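Local coordinates for protein cobalt-precorrin-5B C(1)-methyltransferase (Archaeoglobus fulgidus, PDB 1SR8) that probably catalyses the S-adenosylmethionine-dependent methylation of C-1 in cobalt-precorrin-5B, giving cobalt-precorrin-6A on the anaerobic route to adenosylcobalamin, at residues E165-K168 with K169-N172; G256-K259 with I260-G263; I144-S147 with R148-F152; V131-S134 with A135-I139. All coordinates share one frame; numbering follows the deposited sequence.

Contact 1 (E165-K168 with K169-N172); sequences EVAK and KTGN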
ATOM      1  N   GLU A 165     -16.899  -7.592  11.157  1.00 39.69           N
ATOM      2  CA  GLU A 165     -16.547  -8.996  11.277  1.00 40.39           C
ATOM      3  C   GLU A 165     -15.082  -9.199  10.929  1.00 40.23           C
ATOM      4  O   GLU A 165     -14.291  -9.610  11.778  1.00 40.56           O
ATOM      5  CB  GLU A 165     -17.416  -9.853  10.355  1.00 41.81           C
ATOM      6  CG  GLU A 165     -18.756 -10.205  10.954  1.00 45.92           C
ATOM      7  CD  GLU A 165     -18.640 -10.677  12.398  1.00 49.08           C
ATOM      8  OE1 GLU A 165     -17.881 -11.638  12.662  1.00 50.29           O
ATOM      9  OE2 GLU A 165     -19.312 -10.083  13.276  1.00 51.87           O
ATOM     10  N   VAL A 166     -14.725  -8.913   9.679  1.00 39.30           N
ATOM     11  CA  VAL A 166     -13.345  -9.062   9.223  1.00 38.75           C
ATOM     12  C   VAL A 166     -12.387  -8.497  10.260  1.00 39.68           C
ATOM     13  O   VAL A 166     -11.283  -9.004  10.436  1.00 40.69           O
ATOM     14  CB  VAL A 166     -13.113  -8.334   7.880  1.00 36.12           C
ATOM     15  CG1 VAL A 166     -11.647  -8.387   7.502  1.00 33.90           C
ATOM     16  CG2 VAL A 166     -13.950  -8.973   6.799  1.00 34.46           C
ATOM     17  N   ALA A 167     -12.827  -7.451  10.950  1.00 41.56           N
ATOM     18  CA  ALA A 167     -12.023  -6.799  11.976  1.00 44.89           C
ATOM     19  C   ALA A 167     -11.727  -7.731  13.148  1.00 47.71           C
ATOM     20  O   ALA A 167     -10.629  -7.722  13.705  1.00 48.80           O
ATOM     21  CB  ALA A 167     -12.740  -5.547  12.475  1.00 44.14           C
ATOM     22  N   LYS A 168     -12.713  -8.538  13.522  1.00 50.87           N
ATOM     23  CA  LYS A 168     -12.549  -9.465  14.637  1.00 53.41           C
ATOM     24  C   LYS A 168     -11.348 -10.394  14.449  1.00 54.65           C
ATOM     25  O   LYS A 168     -10.808 -10.921  15.415  1.00 55.85           O
ATOM     26  CB  LYS A 168     -13.827 -10.296  14.823  1.00 53.33           C
ATOM     27  CG  LYS A 168     -15.061  -9.499  15.263  1.00 54.13           C
ATOM     28  CD  LYS A 168     -16.250 -10.432  15.476  1.00 56.66           C
ATOM     29  CE  LYS A 168     -17.450  -9.738  16.132  1.00 58.33           C
ATOM     30  NZ  LYS A 168     -18.250  -8.859  15.223  1.00 60.25           N
ATOM     31  N   LYS A 169     -10.921 -10.585  13.207  1.00 56.40           N
ATOM     32  CA  LYS A 169      -9.793 -11.470  12.928  1.00 58.81           C
ATOM     33  C   LYS A 169      -8.582 -10.694  12.435  1.00 59.26           C
ATOM     34  O   LYS A 169      -7.661 -11.263  11.849  1.00 59.82           O
ATOM     35  CB  LYS A 169     -10.198 -12.527  11.887  1.00 60.41           C
ATOM     36  CG  LYS A 169     -10.631 -11.951  10.541  1.00 62.54           C
ATOM     37  CD  LYS A 169     -11.547 -12.909   9.778  1.00 64.26           C
ATOM     38  CE  LYS A 169     -10.818 -14.155   9.297  1.00 66.04           C
ATOM     39  NZ  LYS A 169      -9.797 -13.850   8.252  1.00 66.12           N
ATOM     40  N   THR A 170      -8.582  -9.393  12.681  1.00 59.75           N
ATOM     41  CA  THR A 170      -7.480  -8.553  12.247  1.00 60.81           C
ATOM     42  C   THR A 170      -6.664  -8.109  13.460  1.00 60.74           C
ATOM     43  O   THR A 170      -5.607  -7.488  13.324  1.00 60.15           O
ATOM     44  CB  THR A 170      -8.004  -7.319  11.486  1.00 61.43           C
ATOM     45  OG1 THR A 170      -6.935  -6.726  10.744  1.00 63.63           O
ATOM     46  CG2 THR A 170      -8.560  -6.291  12.455  1.00 61.58           C
ATOM     47  N   GLY A 171      -7.174  -8.438  14.644  1.00 60.49           N
ATOM     48  CA  GLY A 171      -6.496  -8.092  15.881  1.00 60.95           C
ATOM     49  C   GLY A 171      -6.341  -6.614  16.204  1.00 61.63           C
ATOM     50  O   GLY A 171      -5.953  -6.272  17.325  1.00 61.86           O
ATOM     51  N   ASN A 172      -6.643  -5.733  15.249  1.00 61.13           N
ATOM     52  CA  ASN A 172      -6.504  -4.295  15.480  1.00 60.38           C
ATOM     53  C   ASN A 172      -7.310  -3.789  16.685  1.00 60.62           C
ATOM     54  O   ASN A 172      -7.167  -2.631  17.102  1.00 59.99           O
ATOM     55  CB  ASN A 172      -6.871  -3.499  14.207  1.00 58.80           C
ATOM     56  CG  ASN A 172      -8.359  -3.538  13.875  1.00 56.70           C
ATOM     57  OD1 ASN A 172      -8.790  -2.961  12.873  1.00 56.31           O
ATOM     58  ND2 ASN A 172      -9.144  -4.210  14.707  1.00 55.30           N
TER
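Lys169 folds back over the turn before it, and its side chain packs against that preceding turn through its methylenes. CB rests beside the carbonyl carbon of Lys168. CG, held between the backbone N and the carbonyl carbon (chi1 61°), then drops onto the preceding turn, where it lies 3.0 Å from Val166 O. CD already draws off, and two further bends in the chain carry CE and NZ away from the helix. The same Val166 O accepts a hydrogen bond from Lys169 N at 3.2 Å, the donor standing well above the carbonyl plane, so amide and methylene share one oxygen. One step on, Thr170 N bonds to Ala167 O, although the position of that oxygen is less certain. Lys169 N to Val166 O and Lys168 N to Glu165 O are i to i+3 pairings of the 3-10 kind, tighter than the i to i+4 bonds of a regular alpha-helix. On the solvent side, Lys168 NZ closes a short salt bridge of 2.5 Å to Glu165 OE2, approaching from above the carboxylate plane. Gly171 follows with positive phi, a conformation that suits glycine. This surface piece leads from helix 163-168 toward strand 180-181: Val166 and Lys169 touch the loop residues Ile104 and Val100, while Asn172 reaches Ile177 and Ser182.

Contact 2 (G256-K259 with I260-G263); sequences GLLK and IWAG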
ATOM      1  N   GLY A 256       8.518  -2.001  16.128  1.00 38.12           N
ATOM      2  CA  GLY A 256       7.542  -3.053  15.906  1.00 38.44           C
ATOM      3  C   GLY A 256       7.979  -4.212  15.038  1.00 38.89           C
ATOM      4  O   GLY A 256       7.934  -5.361  15.471  1.00 39.11           O
ATOM      5  N   LEU A 257       8.400  -3.914  13.813  1.00 39.21           N
ATOM      6  CA  LEU A 257       8.821  -4.946  12.875  1.00 39.80           C
ATOM      7  C   LEU A 257      10.230  -5.459  13.128  1.00 41.47           C
ATOM      8  O   LEU A 257      10.538  -6.615  12.833  1.00 42.07           O
ATOM      9  CB  LEU A 257       8.700  -4.424  11.440  1.00 38.91           C
ATOM     10  CG  LEU A 257       7.266  -4.244  10.945  1.00 36.54           C
ATOM     11  CD1 LEU A 257       7.235  -3.392   9.701  1.00 39.59           C
ATOM     12  CD2 LEU A 257       6.674  -5.604  10.671  1.00 38.61           C
ATOM     13  N   LEU A 258      11.089  -4.605  13.675  1.00 43.37           N
ATOM     14  CA  LEU A 258      12.459  -5.010  13.967  1.00 44.88           C
ATOM     15  C   LEU A 258      12.521  -6.091  15.049  1.00 46.34           C
ATOM     16  O   LEU A 258      13.324  -7.020  14.959  1.00 45.91           O
ATOM     17  CB  LEU A 258      13.294  -3.796  14.389  1.00 45.36           C
ATOM     18  CG  LEU A 258      13.649  -2.806  13.279  1.00 45.35           C
ATOM     19  CD1 LEU A 258      14.445  -1.649  13.854  1.00 45.36           C
ATOM     20  CD2 LEU A 258      14.448  -3.523  12.200  1.00 44.48           C
ATOM     21  N   LYS A 259      11.678  -5.979  16.072  1.00 48.68           N
ATOM     22  CA  LYS A 259      11.684  -6.985  17.129  1.00 50.47           C
ATOM     23  C   LYS A 259      11.038  -8.273  16.619  1.00 49.51           C
ATOM     24  O   LYS A 259      11.342  -9.362  17.105  1.00 48.60           O
ATOM     25  CB  LYS A 259      10.961  -6.476  18.382  1.00 52.62           C
ATOM     26  CG  LYS A 259       9.529  -6.067  18.153  1.00 55.86           C
ATOM     27  CD  LYS A 259       8.834  -5.735  19.465  1.00 57.61           C
ATOM     28  CE  LYS A 259       7.382  -5.351  19.216  1.00 58.01           C
ATOM     29  NZ  LYS A 259       6.684  -6.377  18.381  1.00 57.75           N
ATOM     30  N   ILE A 260      10.154  -8.148  15.632  1.00 48.67           N
ATOM     31  CA  ILE A 260       9.511  -9.323  15.052  1.00 48.79           C
ATOM     32  C   ILE A 260      10.571 -10.114  14.286  1.00 49.23           C
ATOM     33  O   ILE A 260      10.605 -11.339  14.338  1.00 49.62           O
ATOM     34  CB  ILE A 260       8.372  -8.933  14.080  1.00 48.52           C
ATOM     35  CG1 ILE A 260       7.251  -8.229  14.844  1.00 48.14           C
ATOM     36  CG2 ILE A 260       7.834 -10.169  13.383  1.00 47.44           C
ATOM     37  CD1 ILE A 260       6.090  -7.792  13.976  1.00 48.34           C
ATOM     38  N   TRP A 261      11.439  -9.409  13.569  1.00 49.36           N
ATOM     39  CA  TRP A 261      12.498 -10.072  12.822  1.00 49.62           C
ATOM     40  C   TRP A 261      13.570 -10.588  13.784  1.00 50.61           C
ATOM     41  O   TRP A 261      13.989 -11.746  13.710  1.00 50.68           O
ATOM     42  CB  TRP A 261      13.132  -9.100  11.826  1.00 47.56           C
ATOM     43  CG  TRP A 261      14.571  -9.404  11.580  1.00 45.54           C
ATOM     44  CD1 TRP A 261      15.078 -10.492  10.940  1.00 45.31           C
ATOM     45  CD2 TRP A 261      15.696  -8.658  12.062  1.00 45.12           C
ATOM     46  NE1 TRP A 261      16.450 -10.477  10.996  1.00 45.40           N
ATOM     47  CE2 TRP A 261      16.856  -9.361  11.679  1.00 44.64           C
ATOM     48  CE3 TRP A 261      15.835  -7.462  12.784  1.00 44.81           C
ATOM     49  CZ2 TRP A 261      18.144  -8.911  11.993  1.00 44.17           C
ATOM     50  CZ3 TRP A 261      17.116  -7.014  13.098  1.00 44.74           C
ATOM     51  CH2 TRP A 261      18.252  -7.738  12.701  1.00 44.04           C
ATOM     52  N   ALA A 262      14.015  -9.711  14.677  1.00 52.07           N
ATOM     53  CA  ALA A 262      15.044 -10.048  15.655  1.00 54.23           C
ATOM     54  C   ALA A 262      14.550 -11.143  16.591  1.00 55.51           C
ATOM     55  O   ALA A 262      15.066 -12.264  16.586  1.00 55.86           O
ATOM     56  CB  ALA A 262      15.429  -8.796  16.463  1.00 53.37           C
ATOM     57  N   GLY A 263      13.542 -10.796  17.387  1.00 56.40           N
ATOM     58  CA  GLY A 263      12.965 -11.723  18.342  1.00 56.61           C
ATOM     59  C   GLY A 263      12.606 -10.984  19.618  1.00 57.14           C
ATOM     60  O   GLY A 263      11.851 -11.485  20.449  1.00 57.22           O
TER
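The indole of Trp261 is the one flat side chain here, and Leu258 O comes obliquely at its benzene part, 3.4 Å from Trp261 CE3. The same CE3 also meets Leu258 CD2, at 4.2 Å. Ala262 CB sits 3.8 Å above one face, displaced toward the rim. At the pyrrole end of the indole, NE1 donates a hydrogen bond to Asp240 OD1, which fixes the rotation of the ring from beyond the helix. All this happens on helix 255-262, which lies in the crossover between the parallel strands 248-253 and 278-281 of an alpha/beta domain; Leu258 faces inward to Val279 and Val281 of the latter strand, and Ala262 leans on Arg267 and Ile268 of the next helix. Regular i to i+4 bonds hold the turns, Ala262 N reaching Leu258 O at 2.8 Å and Trp261 N reaching Leu257 O. On another flank Ile260 CD1 packs against Leu257 CD2 at 4.0 Å; with CG1 set beside its own backbone N (chi1 -65°), Ile260 also brings that methylene up to Gly256 O, which takes a weak bond from Lys259 NZ. Gly263 leaves the helix at phi 142°, a conformation suited to glycine, and its N makes a weak bond to Lys259 O.

Contact 3 (I144-S147 with R148-F152); sequences IKAS and REFNF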
ATOM      1  N   ILE A 144     -12.210  15.781  -4.231  1.00 18.30           N
ATOM      2  CA  ILE A 144     -12.138  17.122  -4.807  1.00 21.11           C
ATOM      3  C   ILE A 144     -12.139  17.033  -6.327  1.00 21.96           C
ATOM      4  O   ILE A 144     -12.918  17.718  -6.986  1.00 21.43           O
ATOM      5  CB  ILE A 144     -10.851  17.866  -4.383  1.00 21.86           C
ATOM      6  CG1 ILE A 144     -10.856  18.140  -2.879  1.00 22.40           C
ATOM      7  CG2 ILE A 144     -10.735  19.169  -5.151  1.00 22.28           C
ATOM      8  CD1 ILE A 144      -9.518  18.651  -2.368  1.00 22.88           C
ATOM      9  N   LYS A 145     -11.261  16.195  -6.881  1.00 23.27           N
ATOM     10  CA  LYS A 145     -11.185  16.036  -8.331  1.00 24.35           C
ATOM     11  C   LYS A 145     -12.549  15.621  -8.903  1.00 24.19           C
ATOM     12  O   LYS A 145     -13.046  16.227  -9.860  1.00 22.72           O
ATOM     13  CB  LYS A 145     -10.134  14.983  -8.726  1.00 27.63           C
ATOM     14  CG  LYS A 145      -9.998  14.814 -10.263  1.00 32.83           C
ATOM     15  CD  LYS A 145      -9.486  13.425 -10.712  1.00 39.02           C
ATOM     16  CE  LYS A 145      -7.947  13.288 -10.695  1.00 42.06           C
ATOM     17  NZ  LYS A 145      -7.463  11.931 -11.151  1.00 40.94           N
ATOM     18  N   ALA A 146     -13.150  14.587  -8.315  1.00 23.13           N
ATOM     19  CA  ALA A 146     -14.443  14.107  -8.779  1.00 22.94           C
ATOM     20  C   ALA A 146     -15.535  15.164  -8.624  1.00 23.36           C
ATOM     21  O   ALA A 146     -16.333  15.365  -9.540  1.00 23.39           O
ATOM     22  CB  ALA A 146     -14.831  12.829  -8.039  1.00 22.10           C
ATOM     23  N   SER A 147     -15.575  15.841  -7.479  1.00 22.89           N
ATOM     24  CA  SER A 147     -16.592  16.872  -7.258  1.00 22.83           C
ATOM     25  C   SER A 147     -16.562  17.906  -8.376  1.00 23.61           C
ATOM     26  O   SER A 147     -17.607  18.360  -8.838  1.00 22.09           O
ATOM     27  CB  SER A 147     -16.386  17.570  -5.907  1.00 21.96           C
ATOM     28  OG  SER A 147     -16.671  16.694  -4.832  1.00 19.07           O
ATOM     29  N   ARG A 148     -15.360  18.268  -8.814  1.00 24.03           N
ATOM     30  CA  ARG A 148     -15.190  19.250  -9.878  1.00 26.29           C
ATOM     31  C   ARG A 148     -15.490  18.688 -11.268  1.00 28.02           C
ATOM     32  O   ARG A 148     -16.189  19.315 -12.057  1.00 29.07           O
ATOM     33  CB  ARG A 148     -13.767  19.808  -9.850  1.00 25.02           C
ATOM     34  CG  ARG A 148     -13.513  20.752  -8.706  1.00 25.47           C
ATOM     35  CD  ARG A 148     -12.045  21.042  -8.558  1.00 27.36           C
ATOM     36  NE  ARG A 148     -11.805  22.096  -7.582  1.00 29.18           N
ATOM     37  CZ  ARG A 148     -10.614  22.362  -7.056  1.00 32.50           C
ATOM     38  NH1 ARG A 148      -9.560  21.642  -7.419  1.00 33.03           N
ATOM     39  NH2 ARG A 148     -10.474  23.345  -6.174  1.00 31.94           N
ATOM     40  N   GLU A 149     -14.966  17.509 -11.572  1.00 29.41           N
ATOM     41  CA  GLU A 149     -15.195  16.910 -12.880  1.00 31.84           C
ATOM     42  C   GLU A 149     -16.663  16.659 -13.171  1.00 32.09           C
ATOM     43  O   GLU A 149     -17.124  16.869 -14.291  1.00 32.24           O
ATOM     44  CB  GLU A 149     -14.452  15.584 -12.991  1.00 34.55           C
ATOM     45  CG  GLU A 149     -14.520  14.963 -14.371  1.00 38.27           C
ATOM     46  CD  GLU A 149     -13.616  13.753 -14.502  1.00 41.04           C
ATOM     47  OE1 GLU A 149     -12.485  13.798 -13.968  1.00 42.17           O
ATOM     48  OE2 GLU A 149     -14.029  12.764 -15.145  1.00 42.75           O
ATOM     49  N   PHE A 150     -17.389  16.209 -12.156  1.00 31.78           N
ATOM     50  CA  PHE A 150     -18.801  15.891 -12.301  1.00 32.37           C
ATOM     51  C   PHE A 150     -19.716  16.927 -11.673  1.00 33.72           C
ATOM     52  O   PHE A 150     -20.875  16.648 -11.376  1.00 35.33           O
ATOM     53  CB  PHE A 150     -19.050  14.508 -11.709  1.00 30.50           C
ATOM     54  CG  PHE A 150     -18.199  13.437 -12.336  1.00 30.59           C
ATOM     55  CD1 PHE A 150     -18.533  12.899 -13.581  1.00 31.01           C
ATOM     56  CD2 PHE A 150     -17.030  13.011 -11.718  1.00 29.66           C
ATOM     57  CE1 PHE A 150     -17.720  11.958 -14.200  1.00 28.79           C
ATOM     58  CE2 PHE A 150     -16.202  12.069 -12.328  1.00 29.06           C
ATOM     59  CZ  PHE A 150     -16.549  11.542 -13.571  1.00 30.63           C
ATOM     60  N   ASN A 151     -19.186  18.132 -11.492  1.00 35.02           N
ATOM     61  CA  ASN A 151     -19.927  19.242 -10.911  1.00 36.01           C
ATOM     62  C   ASN A 151     -20.832  18.783  -9.771  1.00 34.37           C
ATOM     63  O   ASN A 151     -22.029  19.065  -9.743  1.00 33.28           O
ATOM     64  CB  ASN A 151     -20.739  19.935 -12.002  1.00 41.68           C
ATOM     65  CG  ASN A 151     -20.849  21.426 -11.778  1.00 47.78           C
ATOM     66  OD1 ASN A 151     -21.632  21.890 -10.939  1.00 49.52           O
ATOM     67  ND2 ASN A 151     -20.045  22.195 -12.518  1.00 51.50           N
ATOM     68  N   PHE A 152     -20.222  18.077  -8.829  1.00 32.77           N
ATOM     69  CA  PHE A 152     -20.898  17.537  -7.659  1.00 31.56           C
ATOM     70  C   PHE A 152     -20.693  18.485  -6.477  1.00 31.19           C
ATOM     71  O   PHE A 152     -19.613  19.058  -6.315  1.00 31.85           O
ATOM     72  CB  PHE A 152     -20.301  16.161  -7.347  1.00 30.30           C
ATOM     73  CG  PHE A 152     -20.920  15.475  -6.174  1.00 29.03           C
ATOM     74  CD1 PHE A 152     -22.225  14.993  -6.241  1.00 30.05           C
ATOM     75  CD2 PHE A 152     -20.189  15.280  -5.007  1.00 28.80           C
ATOM     76  CE1 PHE A 152     -22.795  14.321  -5.157  1.00 30.17           C
ATOM     77  CE2 PHE A 152     -20.745  14.610  -3.915  1.00 28.63           C
ATOM     78  CZ  PHE A 152     -22.050  14.129  -3.990  1.00 30.38           C
TER
HETATM   79  O   HOH W   1     -18.540  18.570  -3.246  1.00 32.40           O
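Arg148 lies alongside Ile144, both side chains pointing the same way, and the packing between them sets a methyl over a guanidinium face: Ile144 CG2 sits toward the rim of that face, 3.6 Å from Arg148 NH1. An apolar touch joins Ala146 CB to Phe150 CD2 at 4.3 Å, and Ala146 O lies near the plane of that ring, at its edge. Phe150 and Phe152 both continue onto Ile56 of helix 44-57, the neighbour that this helix end packs against. Among the polar links, Glu149 N to Lys145 O and Phe150 N to Ala146 O are straight helical bonds of 2.9 Å each. Ser147 OG, turned back beside its own N (chi1 -69°), bonds to Phe143 O in the turn before, and a water donates to it at 3.1 Å. The same water donates to Phe152 O and so bridges the last turn to the departing chain. Ser147 O itself is held by Phe152 N at 2.6 Å, in the carbonyl plane and on a lone pair. With a weak bond from Asn151 N to Arg148 O and Asn151 at positive phi as C-prime residue, this is a Schellman motif, a classic ending of an alpha-helix.

Contact 4 (V131-S134 with A135-I139); sequences VSRS and AKLQI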
ATOM      1  N   VAL A 131      -8.888   6.029   9.937  1.00 19.16           N
ATOM      2  CA  VAL A 131      -8.434   6.291   8.567  1.00 19.23           C
ATOM      3  C   VAL A 131      -7.071   6.989   8.682  1.00 19.80           C
ATOM      4  O   VAL A 131      -6.982   8.094   9.207  1.00 19.75           O
ATOM      5  CB  VAL A 131      -9.411   7.232   7.823  1.00 20.09           C
ATOM      6  CG1 VAL A 131      -8.972   7.404   6.377  1.00 19.68           C
ATOM      7  CG2 VAL A 131     -10.835   6.682   7.903  1.00 18.75           C
ATOM      8  N   SER A 132      -6.010   6.352   8.200  1.00 19.82           N
ATOM      9  CA  SER A 132      -4.682   6.946   8.302  1.00 19.99           C
ATOM     10  C   SER A 132      -4.580   8.269   7.551  1.00 22.23           C
ATOM     11  O   SER A 132      -5.430   8.600   6.717  1.00 21.50           O
ATOM     12  CB  SER A 132      -3.617   5.981   7.781  1.00 17.18           C
ATOM     13  OG  SER A 132      -3.619   5.942   6.372  1.00 18.38           O
ATOM     14  N   ARG A 133      -3.528   9.022   7.858  1.00 24.23           N
ATOM     15  CA  ARG A 133      -3.288  10.317   7.229  1.00 25.60           C
ATOM     16  C   ARG A 133      -3.196  10.178   5.717  1.00 23.86           C
ATOM     17  O   ARG A 133      -3.860  10.906   4.986  1.00 24.05           O
ATOM     18  CB  ARG A 133      -1.996  10.933   7.783  1.00 29.16           C
ATOM     19  CG  ARG A 133      -1.459  12.144   7.007  1.00 35.19           C
ATOM     20  CD  ARG A 133      -0.239  12.724   7.720  1.00 39.15           C
ATOM     21  NE  ARG A 133       0.387  13.854   7.031  1.00 41.41           N
ATOM     22  CZ  ARG A 133       1.122  13.751   5.930  1.00 41.45           C
ATOM     23  NH1 ARG A 133       1.322  12.565   5.374  1.00 41.70           N
ATOM     24  NH2 ARG A 133       1.690  14.829   5.408  1.00 40.89           N
ATOM     25  N   SER A 134      -2.375   9.234   5.263  1.00 23.26           N
ATOM     26  CA  SER A 134      -2.178   8.992   3.834  1.00 23.43           C
ATOM     27  C   SER A 134      -3.489   8.690   3.130  1.00 21.78           C
ATOM     28  O   SER A 134      -3.791   9.270   2.084  1.00 21.13           O
ATOM     29  CB  SER A 134      -1.225   7.818   3.619  1.00 23.33           C
ATOM     30  OG  SER A 134       0.039   8.089   4.180  1.00 28.83           O
ATOM     31  N   ALA A 135      -4.249   7.764   3.712  1.00 20.16           N
ATOM     32  CA  ALA A 135      -5.535   7.352   3.169  1.00 18.98           C
ATOM     33  C   ALA A 135      -6.494   8.528   3.126  1.00 18.45           C
ATOM     34  O   ALA A 135      -7.190   8.751   2.135  1.00 18.24           O
ATOM     35  CB  ALA A 135      -6.118   6.240   4.019  1.00 18.03           C
ATOM     36  N   LYS A 136      -6.520   9.292   4.207  1.00 18.34           N
ATOM     37  CA  LYS A 136      -7.418  10.427   4.291  1.00 18.23           C
ATOM     38  C   LYS A 136      -7.120  11.489   3.237  1.00 17.72           C
ATOM     39  O   LYS A 136      -8.038  11.994   2.580  1.00 16.56           O
ATOM     40  CB  LYS A 136      -7.354  11.045   5.687  1.00 21.94           C
ATOM     41  CG  LYS A 136      -8.358  12.162   5.899  1.00 26.08           C
ATOM     42  CD  LYS A 136      -9.788  11.679   5.672  1.00 29.75           C
ATOM     43  CE  LYS A 136     -10.791  12.784   5.985  1.00 33.32           C
ATOM     44  NZ  LYS A 136     -10.645  13.297   7.393  1.00 34.97           N
ATOM     45  N   LEU A 137      -5.848  11.828   3.063  1.00 14.95           N
ATOM     46  CA  LEU A 137      -5.504  12.842   2.076  1.00 15.93           C
ATOM     47  C   LEU A 137      -5.807  12.344   0.671  1.00 15.42           C
ATOM     48  O   LEU A 137      -6.238  13.115  -0.183  1.00 15.40           O
ATOM     49  CB  LEU A 137      -4.031  13.225   2.183  1.00 17.76           C
ATOM     50  CG  LEU A 137      -3.633  13.977   3.461  1.00 19.81           C
ATOM     51  CD1 LEU A 137      -2.130  14.297   3.429  1.00 19.31           C
ATOM     52  CD2 LEU A 137      -4.471  15.248   3.588  1.00 17.57           C
ATOM     53  N   GLN A 138      -5.587  11.050   0.447  1.00 15.80           N
ATOM     54  CA  GLN A 138      -5.835  10.422  -0.853  1.00 15.03           C
ATOM     55  C   GLN A 138      -7.305  10.481  -1.202  1.00 16.18           C
ATOM     56  O   GLN A 138      -7.668  10.881  -2.308  1.00 16.44           O
ATOM     57  CB  GLN A 138      -5.392   8.958  -0.847  1.00 12.45           C
ATOM     58  CG  GLN A 138      -5.667   8.247  -2.159  1.00 12.62           C
ATOM     59  CD  GLN A 138      -5.360   6.762  -2.094  1.00 15.49           C
ATOM     60  OE1 GLN A 138      -5.294   6.181  -1.005  1.00 15.92           O
ATOM     61  NE2 GLN A 138      -5.187   6.130  -3.260  1.00 13.89           N
ATOM     62  N   ILE A 139      -8.150  10.069  -0.257  1.00 16.11           N
ATOM     63  CA  ILE A 139      -9.591  10.074  -0.471  1.00 15.91           C
ATOM     64  C   ILE A 139     -10.083  11.490  -0.736  1.00 16.58           C
ATOM     65  O   ILE A 139     -10.827  11.721  -1.683  1.00 16.50           O
ATOM     66  CB  ILE A 139     -10.329   9.485   0.742  1.00 17.90           C
ATOM     67  CG1 ILE A 139      -9.902   8.027   0.940  1.00 19.41           C
ATOM     68  CG2 ILE A 139     -11.836   9.562   0.525  1.00 17.38           C
ATOM     69  CD1 ILE A 139     -10.499   7.364   2.168  1.00 21.09           C
TER
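Ser132 caps the start of helix 133-149: its OG accepts from Ala135 N at 3.3 Å with a nearly straight N-H (165°). The hydroxyl reaches that amide because chi1, 76°, sets OG between the backbone N and the carbonyl carbon of its own residue. The oxygen thereby serves one of the first-turn N-H groups that have no earlier helical carbonyl to use. Ser132 O is engaged as well, taking the first i to i+4 bond from Lys136 N at 2.8 Å, and the serine backbone has a further bond to Ile183. From here the series runs on regularly, with Leu137 N to Arg133 O at 2.9 Å and Gln138 N to Ser134 O at 3.0 Å. The buried amide of Gln138 finds its partners elsewhere: NE2 donates to Thr46 OG1 and to Ser69 O, tying the helix to Thr46 of helix 44-57 and to the loop at Ser69. Apolar contacts flank this polar series. Val131 CG1 meets Ala135 CB at 3.9 Å on the inner side, where Val131 and Ile139 also touch Phe118 of strand 115-118. On the outer side Leu137 CD1 lies 4.1 Å above the centre of the Arg133 guanidinium, so that a methyl covers one face. The hydroxyl cap at this end would probably interact favourably with the helix dipole, and it supplies an acceptor just where the backbone of the helix cannot.

Contacts 4 and 3 are the two ends of one helix, 133-149, start and finish, with centres 18 Å apart and nearest atoms about 5 Å apart; helix 44-57 packs against both. Contact 1 follows further along the chain, its centre 20 Å from that of contact 4, and the two are linked indirectly: Asn172 touches Ser182, while Ser132 bonds to the adjoining Ile183. Contact 2 belongs to the separate parallel alpha/beta part, 22 Å from contact 1 and 44 Å from contact 3, centre to centre, with contacts 2 and 3 on opposite sides of the chain's centre. Contact 4 caps a helix start and contact 3 closes its finish; none of the four can be tied to a bound substrate or cofactor.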